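Local coordinates for protein alpha-ketoglutarate-dependent non-heme iron oxygenase EasH (Aspergillus japonicus, PDB 5M0T) that probably catalyses an iron(II)- and 2-oxoglutarate-dependent oxidation in the biosynthesis of cycloclavine, an ergot alkaloid, at residues F25-L28 and V33-I36; L86-L91 and V248-P253; E90-E95 and F225-Q230; D136-C141 and P149-N154; G260-S265 and L285-V290. All coordinates share one frame; numbering follows the deposited sequence.

Contact 1. Residues F25-L28 and V33-I36; sequences FQVL and VVVI
Leu28 and Val33 bring the two backbones closest, their CA atoms 5.2 Å apart, where helix 21-31 runs out and the chain reverses into strand 33-37. Together with strand 14-16, which lies parallel to strand 33-37, they make a beta-alpha-beta unit at one border of the large sheet, a worked example of a helix packing on the strand that follows it. Val27 and Val34 make the apolar side-chain contact, each pointing at the other. Their side chains cross at about a right angle, with Val27 CG1 set 3.7 Å from Val34 CB and 3.8 Å from Val34 CG2. That branch of Val27 lies opposite its own backbone N (chi1 180°), which turns CG1 outward from the helix to meet the strand. Val34 in turn also touches Ile15 of strand 14-16, so the same residue joins all three elements of the unit. Val33 faces the other way, onto Val202 and Phe204 of strand 201-205, and offers the helix its main chain instead. All four touching residues are buried. Leu28 also meets that main chain: although its CB is not aimed at the strand, its CD1 methyl comes within 3.9 Å of Val33 N.

Contact 2. Residues L86-L91 and V248-P253; sequences LFRDEL and VETMTP
Arg88 and Met251 supply most of the surface buried here, and they meet through carbon and sulfur, not through charge. The arginine projects from helix 85-91 towards the loop between helices 245-248 and 253-258, which passes through a type I turn from Val248 to Met251. The two side chains cross at about a right angle. Met251 runs extended beyond CG (chi2 180°), and this straight reach lays its thioether against the aliphatic part of the arginine: CE is 3.3 Å from Arg88 CD, a close approach, and 3.9 Å from Arg88 CG, while SD lies 4.0 Å from Arg88 CD. Arg88 then bends at chi3 (-59°), so the guanidinium leaves the line of its methylenes. Its NH1 is hydrogen-bonded to Pro81 O. Thr250 OG1 stands 4.2 Å from Arg88 NE, but its hydrogen bond is with Leu247 O. Asp89, at the margin, likewise finds its charge partner within its own neighbourhood, in a salt bridge with Lys85. The helix that carries Arg88 and Asp89 widens here into a pi-type turn, where Leu86 O accepts from both Glu90 N and Leu91 N. The polar ends thus keep partners outside the contact, and what joins helix to loop is van der Waals packing of a methionine on an arginine's methylene chain.

Contact 3. Residues E90-E95 and F225-Q230; sequences ELMNDE and FPLIMQ
Leu91 and Phe225 form one of two apolar patches between segment 90-95 and strand 222-231, and the more intimate of them. The two side chains come from opposite directions, and the leucine CD1 methyl meets the ring at its edge, in the ring plane, 3.5 Å from both Phe225 CE2 and Phe225 CZ. The same methyl is 4.4 Å from Leu227 CD1, a looser contact. The second patch is tip to tip: Met92 CE stands 3.9 Å from Leu227 CD1 and 4.1 Å from Leu227 CD2. Met92 gets there by folding, with bends at chi2 (-55°) and chi3 (95°) that swing the methyl round towards the strand. Across the contact the packing is wholly apolar; within 90-95, Asp94 N bonds to Leu91 O in a type I turn, and the Asp94 carboxylate then caps the next helix, 95-105, by accepting from Leu97 N. The strand belongs to the large sheet of this cupin-type fold, between strands 112-122 and 152-158. Phe225 also stacks with Phe48 of helix 42-52, while Met258 of helix 253-258 touches both Met92 and Met229, so helices 42-52, 85-91 and 253-258 all meet this part of the strand.

Contact 4. Residues D136-C141 and P149-N154; sequences DGIPIC and PESMLN
Ile138 and Met152 reach toward each other tip to tip, methyl against methyl, with Ile138 CD1 3.8 Å from Met152 CE. The conformations on the two sides are alike. In Ile138, CG1 sits opposite the carbonyl carbon (chi1 -60°) and the chain carries on nearly straight to CD1; Met152 has the same first torsion and is extended beyond CG, which brings its terminal methyl out to the isoleucine. Met152 CE also lies 4.1 Å from Ile138 CG1, so it touches the last two carbons of the branch. The isoleucine methyl has a second neighbour, Ser151 CB, again at 3.8 Å, and therefore touches two consecutive residues of the other segment.

Ser151 turns its hydroxyl between its backbone N and carbonyl carbon (chi1 57°), which presents both OG and CB to Cys141. The cysteine sulfur is 3.8 Å from Ser151 OG and equally far from Ser151 CB, a spacing of packing. Cys141 lies in helix 139-144, for which Ile138 occupies the N-cap position.

On its outer side the contact reaches the dimer interface: Ile140 N is hydrogen-bonded to Gln233 OE1 of the second subunit, whose Ile140 packs on Pro149. On the inner side, the side chain of Met152 is about 8 Å from both the iron and the 2-oxoglutarate. Segment 136-141 follows closely on His132 and Glu134, two ligands of the iron; with His210 they form the His-X-Asp/Glu...His facial triad typical of iron(II)/2-oxoglutarate oxygenases built on the double-stranded beta-helix.

Contact 5. Residues G260-S265 and L285-V290; sequences GWRTVS and LKSNQV
Leu285 has the most surface buried in this contact, and its branches fit between Trp261 and Arg262. Its CB points at the segment 260-265, and CG stands opposite the leucine's own backbone N (chi1 -173°), carrying the fork toward Trp261 and Arg262. There the methyls part company. CD1 goes to the indole, 4.1 Å from Trp261 CE3, approaching obliquely as the two side chains cross at about a right angle. CD2 takes the other course, 3.6 Å from Trp261 O, and also lies over one face of the Arg262 guanidinium, 4.2 Å from Arg262 NE. The setting is the C-terminal part of the chain: segment 260-265 leads from helix 253-258 into the two-stranded antiparallel sheet of 264-266 and 269-271, whereas 285-290 is irregular chain after helix 279-282. Helix 253-258 reaches both sides, since Gln256 OE1 accepts a hydrogen bond from Arg262 NH2 and Gln256 NE2 donates one to Lys286 O. The indole NE1 is paired with Ser240 O, and Trp261 also packs on Val241 of the second subunit. Ser287 completes the contact farther along, its OG standing oblique to the guanidinium, 4.1 Å from Arg262 NH2.

How the contacts relate
Contacts 1, 3 and 4 all reach the large sheet. Contacts 3 and 4 use its neighbouring strands 222-231 and 152-158, hydrogen-bonded between Met229 and Leu153; Leu153 also packs on Leu28 of contact 1. Contact 2 shares helix 85-91 with contact 3, their centres 11 Å apart, and its loop 248-253 is joined by backbone hydrogen bonds to segment 285-290 of contact 5. Along the chain contact 1 comes first, contacts 2 and 3 close long loops that enclose contact 4, and contact 5 comes last. The C-terminal region is thus linked in part through helix 85-91 to the large sheet, whose strands supply Leu120, Leu156 and Arg222 to the 2-oxoglutarate pocket, while contacts 4 and 5 meet the second subunit.

Contact 1. Residues F25-L28 and V33-I36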
# COMPACT_ATOMS: atom_id res chain seq x y z
N PHE A 25 22.01 -10.61 -8.14
CA PHE A 25 21.56 -10.35 -6.79
C PHE A 25 22.71 -10.21 -5.79
O PHE A 25 22.61 -9.40 -4.86
CB PHE A 25 20.57 -11.38 -6.28
CG PHE A 25 19.94 -11.00 -4.96
CD1 PHE A 25 19.08 -9.89 -4.89
CD2 PHE A 25 20.23 -11.70 -3.79
CE1 PHE A 25 18.52 -9.51 -3.68
CE2 PHE A 25 19.66 -11.33 -2.59
CZ PHE A 25 18.81 -10.23 -2.53
N GLN A 26 23.78 -10.97 -6.00
CA GLN A 26 24.94 -10.92 -5.11
C GLN A 26 25.64 -9.55 -5.14
O GLN A 26 25.93 -8.99 -4.09
CB GLN A 26 25.92 -12.03 -5.46
CG GLN A 26 27.01 -12.22 -4.45
CD GLN A 26 27.96 -13.36 -4.83
OE1 GLN A 26 27.54 -14.42 -5.31
NE2 GLN A 26 29.25 -13.14 -4.62
N VAL A 27 25.89 -9.02 -6.34
CA VAL A 27 26.48 -7.68 -6.47
C VAL A 27 25.55 -6.61 -5.87
O VAL A 27 26.01 -5.67 -5.23
CB VAL A 27 26.82 -7.31 -7.94
CG1 VAL A 27 27.42 -5.91 -8.02
CG2 VAL A 27 27.79 -8.32 -8.54
N LEU A 28 24.24 -6.79 -6.05
CA LEU A 28 23.23 -5.89 -5.48
C LEU A 28 23.29 -5.86 -3.95
O LEU A 28 23.23 -4.79 -3.35
CB LEU A 28 21.83 -6.28 -5.97
CG LEU A 28 20.70 -5.31 -5.66
CD1 LEU A 28 20.90 -4.01 -6.42
CD2 LEU A 28 19.34 -5.92 -5.99
N VAL A 33 23.90 -1.54 -5.97
CA VAL A 33 23.72 -1.05 -7.31
C VAL A 33 24.61 -1.87 -8.23
O VAL A 33 25.76 -2.18 -7.87
CB VAL A 33 24.02 0.48 -7.41
CG1 VAL A 33 25.45 0.82 -6.98
CG2 VAL A 33 23.75 1.00 -8.82
N VAL A 34 24.09 -2.24 -9.39
CA VAL A 34 24.86 -2.95 -10.43
C VAL A 34 24.32 -2.57 -11.81
O VAL A 34 23.12 -2.36 -11.96
CB VAL A 34 24.82 -4.49 -10.22
CG1 VAL A 34 23.39 -5.01 -10.19
CG2 VAL A 34 25.63 -5.24 -11.27
N VAL A 35 25.20 -2.48 -12.80
CA VAL A 35 24.77 -2.31 -14.20
C VAL A 35 24.51 -3.69 -14.84
O VAL A 35 25.38 -4.56 -14.85
CB VAL A 35 25.80 -1.51 -15.02
CG1 VAL A 35 25.39 -1.45 -16.49
CG2 VAL A 35 25.98 -0.11 -14.42
N ILE A 36 23.28 -3.88 -15.34
CA ILE A 36 22.92 -5.05 -16.12
C ILE A 36 23.11 -4.72 -17.60
O ILE A 36 22.34 -3.94 -18.16
CB ILE A 36 21.46 -5.52 -15.87
CG1 ILE A 36 21.18 -5.69 -14.38
CG2 ILE A 36 21.20 -6.83 -16.57
CD1 ILE A 36 19.75 -6.09 -14.04

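Contact 2. Residues L86-L91 and V248-P253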
# COMPACT_ATOMS: atom_id res chain seq x y z
N LEU A 86 4.42 -3.41 -24.97
CA LEU A 86 5.70 -4.00 -24.60
C LEU A 86 5.92 -3.98 -23.08
O LEU A 86 6.49 -4.93 -22.52
CB LEU A 86 6.84 -3.29 -25.35
CG LEU A 86 8.26 -3.89 -25.22
CD1 LEU A 86 9.04 -3.69 -26.53
CD2 LEU A 86 9.04 -3.33 -24.02
N PHE A 87 5.46 -2.93 -22.40
CA PHE A 87 5.52 -2.87 -20.94
C PHE A 87 4.62 -3.96 -20.33
O PHE A 87 5.06 -4.78 -19.53
CB PHE A 87 5.10 -1.48 -20.44
CG PHE A 87 5.35 -1.26 -19.00
CD1 PHE A 87 4.44 -1.70 -18.04
CD2 PHE A 87 6.49 -0.58 -18.60
CE1 PHE A 87 4.69 -1.50 -16.70
CE2 PHE A 87 6.73 -0.37 -17.26
CZ PHE A 87 5.84 -0.84 -16.30
N ARG A 88 3.36 -3.93 -20.72
CA ARG A 88 2.36 -4.88 -20.24
C ARG A 88 2.75 -6.35 -20.42
O ARG A 88 2.59 -7.12 -19.50
CB ARG A 88 1.02 -4.63 -20.93
CG ARG A 88 0.31 -3.36 -20.47
CD ARG A 88 -1.14 -3.36 -20.93
NE ARG A 88 -1.27 -3.45 -22.39
CZ ARG A 88 -1.11 -2.44 -23.25
NH1 ARG A 88 -0.76 -1.22 -22.84
NH2 ARG A 88 -1.28 -2.68 -24.55
N ASP A 89 3.27 -6.71 -21.60
CA ASP A 89 3.47 -8.12 -22.00
C ASP A 89 4.91 -8.64 -21.85
O ASP A 89 5.10 -9.78 -21.47
CB ASP A 89 3.07 -8.30 -23.46
CG ASP A 89 1.61 -7.98 -23.73
OD1 ASP A 89 0.87 -7.63 -22.79
OD2 ASP A 89 1.21 -8.07 -24.92
N GLU A 90 5.91 -7.82 -22.18
CA GLU A 90 7.31 -8.25 -22.17
C GLU A 90 7.96 -7.96 -20.82
O GLU A 90 8.45 -8.88 -20.17
CB GLU A 90 8.09 -7.63 -23.34
CG GLU A 90 7.38 -7.82 -24.69
CD GLU A 90 8.23 -7.53 -25.93
OE1 GLU A 90 9.47 -7.72 -25.92
OE2 GLU A 90 7.64 -7.11 -26.95
N LEU A 91 7.92 -6.71 -20.37
CA LEU A 91 8.59 -6.32 -19.12
C LEU A 91 7.92 -6.85 -17.85
O LEU A 91 8.61 -7.31 -16.93
CB LEU A 91 8.72 -4.80 -19.04
CG LEU A 91 9.58 -4.20 -20.14
CD1 LEU A 91 9.48 -2.68 -20.08
CD2 LEU A 91 11.04 -4.65 -20.02
N VAL A 248 -6.61 -4.46 -18.89
CA VAL A 248 -6.05 -5.39 -17.92
C VAL A 248 -6.26 -6.85 -18.36
O VAL A 248 -5.36 -7.68 -18.22
CB VAL A 248 -6.60 -5.13 -16.50
CG1 VAL A 248 -6.20 -6.23 -15.52
CG2 VAL A 248 -6.11 -3.78 -15.98
N GLU A 249 -7.43 -7.14 -18.92
CA GLU A 249 -7.77 -8.50 -19.37
C GLU A 249 -6.98 -9.00 -20.59
O GLU A 249 -7.09 -10.19 -20.92
CB GLU A 249 -9.28 -8.63 -19.60
CG GLU A 249 -10.06 -8.48 -18.30
CD GLU A 249 -11.55 -8.74 -18.44
OE1 GLU A 249 -12.15 -8.37 -19.47
OE2 GLU A 249 -12.11 -9.34 -17.50
N THR A 250 -6.19 -8.14 -21.24
CA THR A 250 -5.23 -8.55 -22.27
C THR A 250 -3.90 -9.11 -21.72
O THR A 250 -3.12 -9.68 -22.48
CB THR A 250 -4.87 -7.39 -23.22
OG1 THR A 250 -4.25 -6.34 -22.47
CG2 THR A 250 -6.10 -6.86 -23.93
N MET A 251 -3.65 -8.95 -20.43
CA MET A 251 -2.34 -9.28 -19.85
C MET A 251 -2.35 -10.68 -19.24
O MET A 251 -3.41 -11.28 -19.02
CB MET A 251 -1.98 -8.26 -18.78
CG MET A 251 -2.22 -6.79 -19.15
SD MET A 251 -1.74 -5.74 -17.77
CE MET A 251 -2.67 -4.25 -18.09
N THR A 252 -1.16 -11.20 -18.96
CA THR A 252 -1.01 -12.47 -18.27
C THR A 252 -1.38 -12.26 -16.80
O THR A 252 -1.23 -11.14 -16.29
CB THR A 252 0.43 -13.00 -18.31
OG1 THR A 252 1.29 -12.08 -17.60
CG2 THR A 252 0.92 -13.19 -19.75
N PRO A 253 -1.84 -13.32 -16.11
CA PRO A 253 -2.12 -13.24 -14.67
C PRO A 253 -0.99 -12.57 -13.85
O PRO A 253 -1.28 -11.77 -12.97
CB PRO A 253 -2.28 -14.71 -14.26
CG PRO A 253 -2.77 -15.39 -15.49
CD PRO A 253 -2.19 -14.65 -16.66

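Contact 3. Residues E90-E95 and F225-Q230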
# COMPACT_ATOMS: atom_id res chain seq x y z
N GLU A 90 5.91 -7.82 -22.18
CA GLU A 90 7.31 -8.25 -22.17
C GLU A 90 7.96 -7.96 -20.82
O GLU A 90 8.45 -8.88 -20.17
CB GLU A 90 8.09 -7.63 -23.34
CG GLU A 90 7.38 -7.82 -24.69
CD GLU A 90 8.23 -7.53 -25.93
OE1 GLU A 90 9.47 -7.72 -25.92
OE2 GLU A 90 7.64 -7.11 -26.95
N LEU A 91 7.92 -6.71 -20.37
CA LEU A 91 8.59 -6.32 -19.12
C LEU A 91 7.92 -6.85 -17.85
O LEU A 91 8.61 -7.31 -16.93
CB LEU A 91 8.72 -4.80 -19.04
CG LEU A 91 9.58 -4.20 -20.14
CD1 LEU A 91 9.48 -2.68 -20.08
CD2 LEU A 91 11.04 -4.65 -20.02
N MET A 92 6.59 -6.80 -17.79
CA MET A 92 5.88 -7.31 -16.62
C MET A 92 5.88 -8.85 -16.51
O MET A 92 5.45 -9.37 -15.48
CB MET A 92 4.44 -6.76 -16.55
CG MET A 92 4.35 -5.28 -16.18
SD MET A 92 5.19 -4.82 -14.63
CE MET A 92 6.79 -4.28 -15.23
N ASN A 93 6.37 -9.56 -17.54
CA ASN A 93 6.58 -11.01 -17.46
C ASN A 93 8.06 -11.42 -17.54
O ASN A 93 8.36 -12.60 -17.71
CB ASN A 93 5.82 -11.68 -18.60
CG ASN A 93 4.33 -11.53 -18.45
OD1 ASN A 93 3.72 -12.11 -17.53
ND2 ASN A 93 3.73 -10.75 -19.34
N ASP A 94 8.98 -10.46 -17.43
CA ASP A 94 10.40 -10.76 -17.59
C ASP A 94 10.94 -11.63 -16.43
O ASP A 94 10.90 -11.23 -15.27
CB ASP A 94 11.21 -9.47 -17.67
CG ASP A 94 12.62 -9.69 -18.14
OD1 ASP A 94 13.55 -9.63 -17.32
OD2 ASP A 94 12.81 -9.98 -19.34
N GLU A 95 11.45 -12.81 -16.77
CA GLU A 95 11.99 -13.74 -15.78
C GLU A 95 13.13 -13.19 -14.94
O GLU A 95 13.19 -13.50 -13.76
CB GLU A 95 12.40 -15.07 -16.44
CG GLU A 95 11.17 -15.96 -16.61
CD GLU A 95 11.26 -16.98 -17.73
OE1 GLU A 95 11.45 -16.58 -18.90
OE2 GLU A 95 11.09 -18.19 -17.45
N PHE A 225 14.61 5.19 -18.30
CA PHE A 225 13.37 4.44 -18.08
C PHE A 225 13.40 3.76 -16.72
O PHE A 225 13.76 2.59 -16.62
CB PHE A 225 13.24 3.43 -19.24
CG PHE A 225 12.11 2.45 -19.11
CD1 PHE A 225 10.92 2.76 -18.47
CD2 PHE A 225 12.24 1.20 -19.69
CE1 PHE A 225 9.90 1.83 -18.38
CE2 PHE A 225 11.22 0.27 -19.60
CZ PHE A 225 10.06 0.59 -18.95
N PRO A 226 13.08 4.52 -15.65
CA PRO A 226 12.96 3.91 -14.33
C PRO A 226 11.74 3.02 -14.23
O PRO A 226 10.66 3.42 -14.62
CB PRO A 226 12.80 5.11 -13.38
CG PRO A 226 12.33 6.22 -14.27
CD PRO A 226 13.10 5.99 -15.54
N LEU A 227 11.93 1.81 -13.72
CA LEU A 227 10.84 0.90 -13.47
C LEU A 227 11.04 0.41 -12.05
O LEU A 227 12.01 -0.31 -11.76
CB LEU A 227 10.88 -0.23 -14.50
CG LEU A 227 9.77 -1.27 -14.55
CD1 LEU A 227 9.98 -2.13 -15.79
CD2 LEU A 227 9.75 -2.16 -13.30
N ILE A 228 10.15 0.81 -11.15
CA ILE A 228 10.34 0.55 -9.72
C ILE A 228 9.35 -0.47 -9.21
O ILE A 228 8.13 -0.25 -9.24
CB ILE A 228 10.29 1.85 -8.90
CG1 ILE A 228 11.10 2.96 -9.60
CG2 ILE A 228 10.81 1.61 -7.50
CD1 ILE A 228 11.11 4.30 -8.89
N MET A 229 9.87 -1.61 -8.76
CA MET A 229 9.08 -2.64 -8.08
C MET A 229 9.16 -2.41 -6.58
O MET A 229 10.16 -1.91 -6.07
CB MET A 229 9.57 -4.05 -8.41
CG MET A 229 9.64 -4.33 -9.90
SD MET A 229 8.08 -4.09 -10.76
CE MET A 229 7.07 -5.37 -10.03
N GLN A 230 8.12 -2.82 -5.88
CA GLN A 230 7.96 -2.53 -4.47
C GLN A 230 7.32 -3.67 -3.71
O GLN A 230 6.48 -4.39 -4.24
CB GLN A 230 7.11 -1.27 -4.37
CG GLN A 230 6.63 -0.85 -3.00
CD GLN A 230 6.11 0.58 -3.03
OE1 GLN A 230 6.85 1.51 -3.31
NE2 GLN A 230 4.82 0.73 -2.81

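Contact 4. Residues D136-C141 and P149-N154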
# COMPACT_ATOMS: atom_id res chain seq x y z
N ASP A 136 12.70 6.92 0.52
CA ASP A 136 12.20 8.10 1.25
C ASP A 136 10.82 8.57 0.78
O ASP A 136 10.24 9.45 1.38
CB ASP A 136 13.24 9.23 1.25
CG ASP A 136 14.45 8.91 2.13
OD1 ASP A 136 14.27 8.43 3.26
OD2 ASP A 136 15.59 9.18 1.71
N GLY A 137 10.28 7.96 -0.28
CA GLY A 137 8.86 8.10 -0.62
C GLY A 137 7.90 7.41 0.35
O GLY A 137 6.70 7.68 0.30
N ILE A 138 8.41 6.52 1.21
CA ILE A 138 7.62 5.79 2.19
C ILE A 138 8.03 6.25 3.60
O ILE A 138 9.17 6.04 3.99
CB ILE A 138 7.88 4.28 2.07
CG1 ILE A 138 7.51 3.77 0.67
CG2 ILE A 138 7.15 3.50 3.16
CD1 ILE A 138 8.14 2.42 0.36
N PRO A 139 7.10 6.86 4.38
CA PRO A 139 7.53 7.46 5.67
C PRO A 139 8.16 6.50 6.71
O PRO A 139 9.11 6.88 7.38
CB PRO A 139 6.24 8.08 6.22
CG PRO A 139 5.41 8.33 5.03
CD PRO A 139 5.72 7.24 4.05
N ILE A 140 7.62 5.30 6.87
CA ILE A 140 8.21 4.33 7.80
C ILE A 140 9.66 3.97 7.40
O ILE A 140 10.49 3.77 8.27
CB ILE A 140 7.33 3.06 7.97
CG1 ILE A 140 7.87 2.11 9.04
CG2 ILE A 140 7.21 2.27 6.67
CD1 ILE A 140 8.21 2.74 10.37
N CYS A 141 9.96 3.92 6.11
CA CYS A 141 11.34 3.64 5.66
C CYS A 141 12.31 4.80 5.93
O CYS A 141 13.49 4.56 6.19
CB CYS A 141 11.37 3.30 4.17
SG CYS A 141 10.54 1.77 3.71
N PRO A 149 13.37 -2.50 6.14
CA PRO A 149 13.33 -3.60 5.21
C PRO A 149 13.43 -3.08 3.78
O PRO A 149 13.14 -1.91 3.53
CB PRO A 149 11.97 -4.23 5.46
CG PRO A 149 11.13 -3.05 5.81
CD PRO A 149 12.04 -2.25 6.72
N GLU A 150 13.83 -3.96 2.87
CA GLU A 150 13.89 -3.63 1.46
C GLU A 150 12.47 -3.37 1.01
O GLU A 150 11.56 -4.15 1.32
CB GLU A 150 14.53 -4.76 0.65
CG GLU A 150 16.00 -5.04 0.98
CD GLU A 150 16.94 -3.88 0.60
OE1 GLU A 150 16.56 -2.99 -0.21
OE2 GLU A 150 18.07 -3.87 1.10
N SER A 151 12.29 -2.23 0.35
CA SER A 151 10.97 -1.77 -0.08
C SER A 151 10.86 -1.55 -1.58
O SER A 151 9.80 -1.73 -2.13
CB SER A 151 10.63 -0.44 0.62
OG SER A 151 11.63 0.52 0.33
N MET A 152 11.95 -1.15 -2.22
CA MET A 152 11.93 -0.81 -3.63
C MET A 152 13.12 -1.38 -4.37
O MET A 152 14.19 -1.56 -3.79
CB MET A 152 11.94 0.70 -3.79
CG MET A 152 10.75 1.40 -3.18
SD MET A 152 10.91 3.17 -3.36
CE MET A 152 9.22 3.70 -3.09
N LEU A 153 12.91 -1.64 -5.65
CA LEU A 153 13.96 -2.08 -6.55
C LEU A 153 13.74 -1.35 -7.87
O LEU A 153 12.70 -1.54 -8.51
CB LEU A 153 13.88 -3.59 -6.79
CG LEU A 153 15.03 -4.21 -7.59
CD1 LEU A 153 16.40 -3.76 -7.09
CD2 LEU A 153 14.90 -5.73 -7.54
N ASN A 154 14.72 -0.53 -8.28
CA ASN A 154 14.64 0.29 -9.50
C ASN A 154 15.45 -0.30 -10.65
O ASN A 154 16.67 -0.33 -10.58
CB ASN A 154 15.11 1.72 -9.23
CG ASN A 154 14.72 2.69 -10.34
OD1 ASN A 154 14.59 2.32 -11.51
ND2 ASN A 154 14.53 3.95 -9.96

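Contact 5. Residues G260-S265 and L285-V290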
# COMPACT_ATOMS: atom_id res chain seq x y z
N GLY A 260 -1.61 -4.19 -10.09
CA GLY A 260 -2.58 -3.91 -9.03
C GLY A 260 -4.00 -4.39 -9.27
O GLY A 260 -4.94 -3.79 -8.73
N TRP A 261 -4.18 -5.46 -10.04
CA TRP A 261 -5.50 -6.06 -10.24
C TRP A 261 -5.65 -7.51 -9.70
O TRP A 261 -6.67 -8.16 -9.97
CB TRP A 261 -5.88 -5.98 -11.71
CG TRP A 261 -6.45 -4.66 -12.09
CD1 TRP A 261 -5.76 -3.50 -12.28
CD2 TRP A 261 -7.82 -4.35 -12.30
NE1 TRP A 261 -6.61 -2.49 -12.61
CE2 TRP A 261 -7.89 -2.97 -12.63
CE3 TRP A 261 -9.00 -5.10 -12.25
CZ2 TRP A 261 -9.09 -2.32 -12.90
CZ3 TRP A 261 -10.21 -4.45 -12.53
CH2 TRP A 261 -10.24 -3.07 -12.85
N ARG A 262 -4.68 -8.00 -8.92
CA ARG A 262 -4.84 -9.28 -8.23
C ARG A 262 -4.40 -9.19 -6.79
O ARG A 262 -3.70 -8.26 -6.38
CB ARG A 262 -4.07 -10.41 -8.94
CG ARG A 262 -4.81 -11.02 -10.11
CD ARG A 262 -3.90 -11.80 -11.05
NE ARG A 262 -4.60 -12.19 -12.26
CZ ARG A 262 -5.41 -13.25 -12.39
NH1 ARG A 262 -5.68 -14.07 -11.37
NH2 ARG A 262 -5.99 -13.47 -13.55
N THR A 263 -4.80 -10.21 -6.03
CA THR A 263 -4.48 -10.32 -4.63
C THR A 263 -3.00 -10.66 -4.49
O THR A 263 -2.44 -11.42 -5.28
CB THR A 263 -5.38 -11.38 -3.97
OG1 THR A 263 -6.73 -10.88 -3.96
CG2 THR A 263 -4.93 -11.76 -2.55
N VAL A 264 -2.37 -10.06 -3.48
CA VAL A 264 -0.94 -10.21 -3.20
C VAL A 264 -0.82 -10.68 -1.76
O VAL A 264 -1.65 -10.34 -0.93
CB VAL A 264 -0.14 -8.91 -3.42
CG1 VAL A 264 -0.00 -8.61 -4.90
CG2 VAL A 264 -0.77 -7.71 -2.71
N SER A 265 0.19 -11.51 -1.48
CA SER A 265 0.39 -12.07 -0.14
C SER A 265 1.52 -11.34 0.59
O SER A 265 2.66 -11.32 0.13
CB SER A 265 0.73 -13.57 -0.21
OG SER A 265 0.75 -14.13 1.11
N LEU A 285 -12.32 -11.92 -13.15
CA LEU A 285 -11.31 -11.30 -14.01
C LEU A 285 -10.74 -12.27 -15.04
O LEU A 285 -10.27 -13.34 -14.70
CB LEU A 285 -10.16 -10.74 -13.16
CG LEU A 285 -9.08 -9.91 -13.87
CD1 LEU A 285 -9.65 -8.59 -14.36
CD2 LEU A 285 -7.89 -9.67 -12.95
N LYS A 286 -10.80 -11.87 -16.31
CA LYS A 286 -10.27 -12.67 -17.42
C LYS A 286 -8.81 -12.29 -17.66
O LYS A 286 -8.35 -11.29 -17.14
CB LYS A 286 -11.11 -12.46 -18.67
CG LYS A 286 -12.57 -12.85 -18.49
CD LYS A 286 -13.34 -12.74 -19.80
CE LYS A 286 -14.67 -13.48 -19.73
NZ LYS A 286 -15.34 -13.60 -21.06
N SER A 287 -8.10 -13.09 -18.45
CA SER A 287 -6.68 -12.87 -18.73
C SER A 287 -6.27 -13.41 -20.10
O SER A 287 -6.96 -14.25 -20.67
CB SER A 287 -5.82 -13.49 -17.64
OG SER A 287 -6.21 -14.82 -17.37
N ASN A 288 -5.15 -12.91 -20.63
CA ASN A 288 -4.66 -13.27 -21.97
C ASN A 288 -5.74 -13.16 -23.06
O ASN A 288 -5.76 -13.96 -24.01
CB ASN A 288 -4.04 -14.69 -21.95
CG ASN A 288 -2.72 -14.74 -21.19
OD1 ASN A 288 -1.81 -13.97 -21.48
ND2 ASN A 288 -2.62 -15.65 -20.22
N GLN A 289 -6.63 -12.16 -22.95
CA GLN A 289 -7.65 -11.91 -23.98
C GLN A 289 -7.00 -11.31 -25.23
O GLN A 289 -6.09 -10.47 -25.14
CB GLN A 289 -8.75 -10.97 -23.49
CG GLN A 289 -9.58 -11.50 -22.33
CD GLN A 289 -10.46 -12.68 -22.70
OE1 GLN A 289 -11.42 -12.54 -23.47
NE2 GLN A 289 -10.13 -13.85 -22.17
N VAL A 290 -7.49 -11.75 -26.38
CA VAL A 290 -6.99 -11.35 -27.68
C VAL A 290 -8.23 -11.07 -28.53
O VAL A 290 -9.01 -11.98 -28.80
CB VAL A 290 -6.14 -12.50 -28.29
CG1 VAL A 290 -5.70 -12.18 -29.72
CG2 VAL A 290 -4.94 -12.81 -27.39